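Local coordinates for protein FMN Adenylyltransferase (Candida glabrata, PDB 3FWK) that probably transfers the AMP moiety of ATP to FMN to make the cofactor FAD, the last step of flavin-cofactor synthesis (EC 2.7.7.2), at residues I39-S44 against L197-L202; E232-P237 against G303-K308. All blocks are in the same frame, centred on the assembly; numbering follows the deposited sequence. Where two conformers were deposited one is given.

Contact 1 of 2, residues I39-S44 against L197-L202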
loop_
_atom_site.group_PDB
_atom_site.type_symbol
_atom_site.label_atom_id
_atom_site.label_comp_id
_atom_site.label_asym_id
_atom_site.label_seq_id
_atom_site.Cartn_x
_atom_site.Cartn_y
_atom_site.Cartn_z
ATOM N N ILE A 39 6.652 12.649 0.082
ATOM C CA ILE A 39 5.572 12.898 1.066
ATOM C C ILE A 39 4.992 14.279 0.920
ATOM O O ILE A 39 3.772 14.480 0.921
ATOM C CB ILE A 39 6.074 12.653 2.508
ATOM C CG1 ILE A 39 6.399 11.180 2.725
ATOM C CG2 ILE A 39 5.092 13.208 3.532
ATOM C CD1 ILE A 39 7.248 10.897 3.986
ATOM N N ASN A 40 5.866 15.280 0.791
ATOM C CA ASN A 40 5.381 16.641 0.634
ATOM C C ASN A 40 4.522 16.826 -0.616
ATOM O O ASN A 40 3.508 17.510 -0.571
ATOM C CB ASN A 40 6.553 17.619 0.668
ATOM C CG ASN A 40 7.144 17.744 2.059
ATOM O OD1 ASN A 40 6.444 17.583 3.047
ATOM N ND2 ASN A 40 8.437 18.021 2.124
ATOM N N THR A 41 4.923 16.196 -1.721
ATOM C CA THR A 41 4.089 16.270 -2.915
ATOM C C THR A 41 2.736 15.590 -2.699
ATOM O O THR A 41 1.686 16.154 -3.073
ATOM C CB THR A 41 4.797 15.640 -4.111
ATOM O OG1 THR A 41 5.955 16.426 -4.374
ATOM C CG2 THR A 41 3.933 15.629 -5.376
ATOM N N THR A 42 2.739 14.400 -2.081
ATOM C CA THR A 42 1.462 13.714 -1.804
ATOM C C THR A 42 0.551 14.563 -0.910
ATOM O O THR A 42 -0.651 14.661 -1.137
ATOM C CB THR A 42 1.756 12.342 -1.195
ATOM O OG1 THR A 42 2.429 11.536 -2.158
ATOM C CG2 THR A 42 0.470 11.663 -0.694
ATOM N N LYS A 43 1.134 15.138 0.146
ATOM C CA LYS A 43 0.354 15.987 1.057
ATOM C C LYS A 43 -0.267 17.157 0.330
ATOM O O LYS A 43 -1.419 17.489 0.561
ATOM C CB LYS A 43 1.242 16.539 2.181
ATOM C CG LYS A 43 1.616 15.577 3.269
ATOM C CD LYS A 43 2.331 16.414 4.388
ATOM C CE LYS A 43 2.645 15.655 5.630
ATOM N NZ LYS A 43 2.749 16.650 6.771
ATOM N N SER A 44 0.488 17.792 -0.572
ATOM C CA SER A 44 -0.088 18.908 -1.298
ATOM C C SER A 44 -1.239 18.473 -2.206
ATOM O O SER A 44 -2.257 19.157 -2.293
ATOM C CB SER A 44 0.999 19.598 -2.107
ATOM O OG SER A 44 0.467 20.722 -2.748
ATOM N N LEU A 197 0.114 9.016 -5.340
ATOM C CA LEU A 197 1.320 8.235 -5.114
ATOM C C LEU A 197 2.136 8.076 -6.390
ATOM O O LEU A 197 3.142 7.344 -6.414
ATOM C CB LEU A 197 0.943 6.832 -4.573
ATOM C CG LEU A 197 1.989 6.219 -3.645
ATOM C CD1 LEU A 197 2.068 6.942 -2.290
ATOM C CD2 LEU A 197 1.726 4.725 -3.483
ATOM N N LEU A 198 1.768 8.772 -7.480
ATOM C CA LEU A 198 2.331 8.424 -8.796
ATOM C C LEU A 198 3.840 8.601 -8.867
ATOM O O LEU A 198 4.528 7.828 -9.515
ATOM C CB LEU A 198 1.700 9.307 -9.888
ATOM C CG LEU A 198 0.234 9.009 -10.162
ATOM C CD1 LEU A 198 -0.376 10.107 -11.050
ATOM C CD2 LEU A 198 0.101 7.653 -10.870
ATOM N N HIS A 199 4.335 9.636 -8.177
ATOM C CA HIS A 199 5.755 10.016 -8.202
ATOM C C HIS A 199 6.630 9.214 -7.225
ATOM O O HIS A 199 7.837 9.439 -7.188
ATOM C CB HIS A 199 5.886 11.498 -7.865
ATOM C CG HIS A 199 5.224 11.840 -6.578
ATOM N ND1 HIS A 199 3.858 11.917 -6.466
ATOM C CD2 HIS A 199 5.726 12.014 -5.338
ATOM C CE1 HIS A 199 3.551 12.149 -5.200
ATOM N NE2 HIS A 199 4.669 12.211 -4.491
ATOM N N TRP A 200 6.046 8.336 -6.410
ATOM C CA TRP A 200 6.839 7.531 -5.494
ATOM C C TRP A 200 7.598 6.466 -6.256
ATOM O O TRP A 200 7.069 5.900 -7.214
ATOM C CB TRP A 200 5.924 6.870 -4.436
ATOM C CG TRP A 200 5.482 7.794 -3.380
ATOM C CD1 TRP A 200 4.753 8.957 -3.536
ATOM C CD2 TRP A 200 5.798 7.698 -2.006
ATOM N NE1 TRP A 200 4.586 9.581 -2.320
ATOM C CE2 TRP A 200 5.217 8.823 -1.366
ATOM C CE3 TRP A 200 6.494 6.755 -1.233
ATOM C CZ2 TRP A 200 5.351 9.057 0.004
ATOM C CZ3 TRP A 200 6.630 6.998 0.153
ATOM C CH2 TRP A 200 6.037 8.133 0.752
ATOM N N ASN A 201 8.825 6.186 -5.840
ATOM C CA ASN A 201 9.598 5.061 -6.326
ATOM C C ASN A 201 9.595 3.928 -5.305
ATOM O O ASN A 201 9.274 4.128 -4.123
ATOM C CB ASN A 201 11.102 5.507 -6.501
ATOM C CG ASN A 201 11.263 6.841 -7.225
ATOM O OD1 ASN A 201 10.877 6.946 -8.387
ATOM N ND2 ASN A 201 11.870 7.838 -6.557
ATOM N N LEU A 202 9.993 2.738 -5.757
ATOM C CA LEU A 202 10.012 1.557 -4.906
ATOM C C LEU A 202 10.821 1.819 -3.631
ATOM O O LEU A 202 10.389 1.452 -2.543
ATOM C CB LEU A 202 10.574 0.375 -5.694
ATOM C CG LEU A 202 10.691 -0.955 -4.929
ATOM C CD1 LEU A 202 9.337 -1.383 -4.345
ATOM C CD2 LEU A 202 11.300 -2.009 -5.839
#

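Contact 2 of 2, residues E232-P237 against G303-K308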
loop_
_atom_site.group_PDB
_atom_site.type_symbol
_atom_site.label_atom_id
_atom_site.label_comp_id
_atom_site.label_asym_id
_atom_site.label_seq_id
_atom_site.Cartn_x
_atom_site.Cartn_y
_atom_site.Cartn_z
ATOM N N GLU A 232 0.887 -17.073 -10.591
ATOM C CA GLU A 232 2.016 -16.491 -11.351
ATOM C C GLU A 232 3.145 -16.017 -10.434
ATOM O O GLU A 232 4.269 -15.891 -10.901
ATOM C CB GLU A 232 1.555 -15.265 -12.161
ATOM C CG GLU A 232 1.200 -14.012 -11.256
ATOM C CD GLU A 232 0.565 -12.802 -11.987
ATOM O OE1 GLU A 232 0.652 -12.735 -13.251
ATOM O OE2 GLU A 232 -0.019 -11.925 -11.288
ATOM N N THR A 233 2.841 -15.673 -9.196
ATOM C CA THR A 233 3.804 -14.895 -8.398
ATOM C C THR A 233 4.739 -15.768 -7.618
ATOM O O THR A 233 4.327 -16.685 -6.928
ATOM C CB THR A 233 3.051 -13.965 -7.422
ATOM O OG1 THR A 233 2.135 -13.167 -8.174
ATOM C CG2 THR A 233 3.996 -13.062 -6.696
ATOM N N LEU A 234 6.020 -15.450 -7.679
ATOM C CA LEU A 234 7.063 -16.149 -6.925
ATOM C C LEU A 234 7.862 -15.096 -6.145
ATOM O O LEU A 234 7.887 -13.917 -6.513
ATOM C CB LEU A 234 8.034 -16.885 -7.877
ATOM C CG LEU A 234 7.395 -18.054 -8.614
ATOM C CD1 LEU A 234 8.320 -18.540 -9.712
ATOM C CD2 LEU A 234 7.043 -19.217 -7.640
ATOM N N PRO A 235 8.610 -15.517 -5.120
ATOM C CA PRO A 235 9.593 -14.608 -4.532
ATOM C C PRO A 235 10.558 -14.149 -5.629
ATOM O O PRO A 235 10.793 -14.841 -6.608
ATOM C CB PRO A 235 10.293 -15.491 -3.472
ATOM C CG PRO A 235 9.276 -16.549 -3.129
ATOM C CD PRO A 235 8.602 -16.839 -4.459
ATOM N N ASN A 236 11.104 -12.945 -5.480
ATOM C CA ASN A 236 11.847 -12.353 -6.567
ATOM C C ASN A 236 13.191 -13.047 -6.753
ATOM O O ASN A 236 13.971 -13.115 -5.819
ATOM C CB ASN A 236 12.027 -10.865 -6.268
ATOM C CG ASN A 236 12.500 -10.080 -7.474
ATOM O OD1 ASN A 236 13.472 -10.446 -8.122
ATOM N ND2 ASN A 236 11.815 -8.986 -7.776
ATOM N N PRO A 237 13.497 -13.530 -7.979
ATOM C CA PRO A 237 14.740 -14.305 -8.139
ATOM C C PRO A 237 15.969 -13.456 -7.933
ATOM O O PRO A 237 17.031 -13.988 -7.595
ATOM C CB PRO A 237 14.642 -14.826 -9.596
ATOM C CG PRO A 237 13.745 -13.794 -10.306
ATOM C CD PRO A 237 12.704 -13.463 -9.215
ATOM N N GLY A 303 9.491 -11.647 -10.126
ATOM C CA GLY A 303 9.121 -12.927 -9.442
ATOM C C GLY A 303 7.856 -13.481 -10.038
ATOM O O GLY A 303 6.800 -13.204 -9.502
ATOM N N ARG A 304 7.962 -14.205 -11.180
ATOM C CA ARG A 304 6.830 -14.710 -12.048
ATOM C C ARG A 304 7.060 -15.979 -12.905
ATOM O O ARG A 304 7.920 -16.039 -13.820
ATOM C CB ARG A 304 6.313 -13.706 -13.093
ATOM C CG ARG A 304 5.830 -12.329 -12.598
ATOM C CD ARG A 304 4.708 -12.428 -11.613
ATOM N NE ARG A 304 4.062 -11.150 -11.270
ATOM C CZ ARG A 304 4.292 -10.405 -10.174
ATOM N NH1 ARG A 304 5.281 -10.700 -9.267
ATOM N NH2 ARG A 304 3.526 -9.314 -10.002
ATOM N N ILE A 305 6.165 -16.928 -12.733
ATOM C CA ILE A 305 6.232 -18.174 -13.471
ATOM C C ILE A 305 6.403 -17.874 -14.942
ATOM O O ILE A 305 5.751 -17.013 -15.496
ATOM C CB ILE A 305 4.935 -18.961 -13.239
ATOM C CG1 ILE A 305 4.843 -19.453 -11.789
ATOM C CG2 ILE A 305 4.825 -20.146 -14.235
ATOM C CD1 ILE A 305 5.664 -20.727 -11.495
ATOM N N LYS A 306 7.286 -18.641 -15.577
ATOM C CA LYS A 306 7.546 -18.499 -17.003
ATOM C C LYS A 306 6.337 -18.950 -17.827
ATOM O O LYS A 306 5.762 -20.053 -17.590
ATOM C CB LYS A 306 8.809 -19.280 -17.399
ATOM C CG LYS A 306 9.296 -18.981 -18.813
ATOM C CD LYS A 306 10.743 -19.388 -19.027
ATOM C CE LYS A 306 11.716 -18.477 -18.296
ATOM N NZ LYS A 306 13.048 -19.122 -18.195
ATOM N N LYS A 307 5.890 -18.116 -18.744
ATOM C CA LYS A 307 4.766 -18.422 -19.642
ATOM C C LYS A 307 5.204 -18.220 -21.074
ATOM O O LYS A 307 5.986 -17.298 -21.365
ATOM C CB LYS A 307 3.602 -17.456 -19.400
ATOM C CG LYS A 307 2.944 -17.568 -18.059
ATOM C CD LYS A 307 2.051 -18.786 -18.028
ATOM C CE LYS A 307 1.728 -19.193 -16.598
ATOM N NZ LYS A 307 1.128 -18.082 -15.796
ATOM N N LYS A 308 4.676 -19.043 -21.980
ATOM C CA LYS A 308 4.906 -18.878 -23.432
ATOM C C LYS A 308 4.232 -17.623 -23.992
ATOM O O LYS A 308 3.239 -17.132 -23.442
ATOM C CB LYS A 308 4.441 -20.122 -24.205
ATOM C CG LYS A 308 5.256 -21.355 -23.938
ATOM C CD LYS A 308 6.555 -21.353 -24.719
ATOM C CE LYS A 308 7.548 -22.302 -24.077
ATOM N NZ LYS A 308 8.959 -21.808 -24.194
#

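Contact 1 of 2, residues I39-S44 against L197-L202
The imidazole of His199 lies under the methyl of Thr41, whose CG2 sits over the face, 3.7 Å from the ring centroid, a CH-pi contact. It joins helix 31-50 of this Rossmann-like alpha/beta fold to the type I beta turn Leu197-Trp200, which follows strand 192-194 and leads into helix 202-212. With chi1 of Thr41 at -64°, OG1 stays beside the backbone N, and CG2, anti to it, is the branch laid over the ring. Trp200 CD1 lies 3.4 Å from the imidazole plane on the opposite face, also toward the rim. His199 NE2 is hydrogen-bonded to the carbonyl of Ala38, one helical turn before Thr42.

Trp200 suits a buried site that needs a broad apolar surface and one polar atom. Its benzene end meets Ile39, CG1 lying 3.6 Å from CZ2 and approaching obliquely, while Leu197 CD1 lies over the rim of one indole face and Val73 and Leu77 of helix 69-86 add further contacts. A threonine serves well at position 42, since its hydroxyl both accepts and donates: OG1 takes the indole N-H, and its single proton is left for the carbonyls of Pro196 and Ala38, which must share it or compete for it. Trp200 NE1 donates to Thr42 OG1 over 2.9 Å, with an N-H...O angle of 152° and the oxygen 17° out of the ring plane.

Contact 2 of 2, residues E232-P237 against G303-K308
Leu234 and Ile305 cross at about a right angle, their CD1 atoms 3.9 Å apart; these branched apolar chains cover each other where the contact nears solvent. Glycine fits position 303 because a CB there would collide with Leu234 O; the bare Gly303 CA packs 3.6 Å from Pro237 CD instead.

Glu232 and Arg304 each have two conformers, and what follows holds for one of them. The side chains run side by side, Arg304 CD 3.9 Å from Glu232 CG. The arginine leads away overall, but the bend at chi2 (-59°) brings its end back alongside Glu232 and Thr233. Glu232 OE2 stays 4.2 Å from Arg304 NE and well out of the guanidinium plane; the opposite charges probably attract, without a salt bridge. Over the centre of one guanidinium face sits Thr233 OG1, itself bonded to the carbonyl of Asn229. Two hydrogen bonds hold the guanidinium: NH2 reaches Ser226 OG, and Arg304 NH1 donates to Gly303 O at 2.9 Å with an angle of 171°.

Leu234 N donates to the same Gly303 O over 3.0 Å, from the opposite face of the carbonyl plane. Together with Ile305 N to Glu232 O, 2.8 Å, this bond makes Thr233 and Arg304 a non-hydrogen-bonded antiparallel pair, a single isolated beta bridge by which the C-terminal tail pairs with the loop preceding helix 253-257.

In the fold
The two contacts follow one another along the chain, contact 1 closing before contact 2 opens. Their centres lie 29 Å apart and their nearest atoms about 7 Å, without touching. Contact 1 is buried, about 13 Å from the centre of the chain, and joins an N-terminal helix to the end of the Rossmann-like core; contact 2 is partly buried, about 21 Å out, where the tail meets a loop. Leu202 N, at the end of 197-202, is hydrogen-bonded to Asp297 OD1, a few residues before 303-308, a modest tie between the two neighbourhoods. Neither contact includes a residue of the glucose pocket (Lys53, Trp54, Lys162, Tyr192), although Lys53 and Trp54 follow helix 31-50.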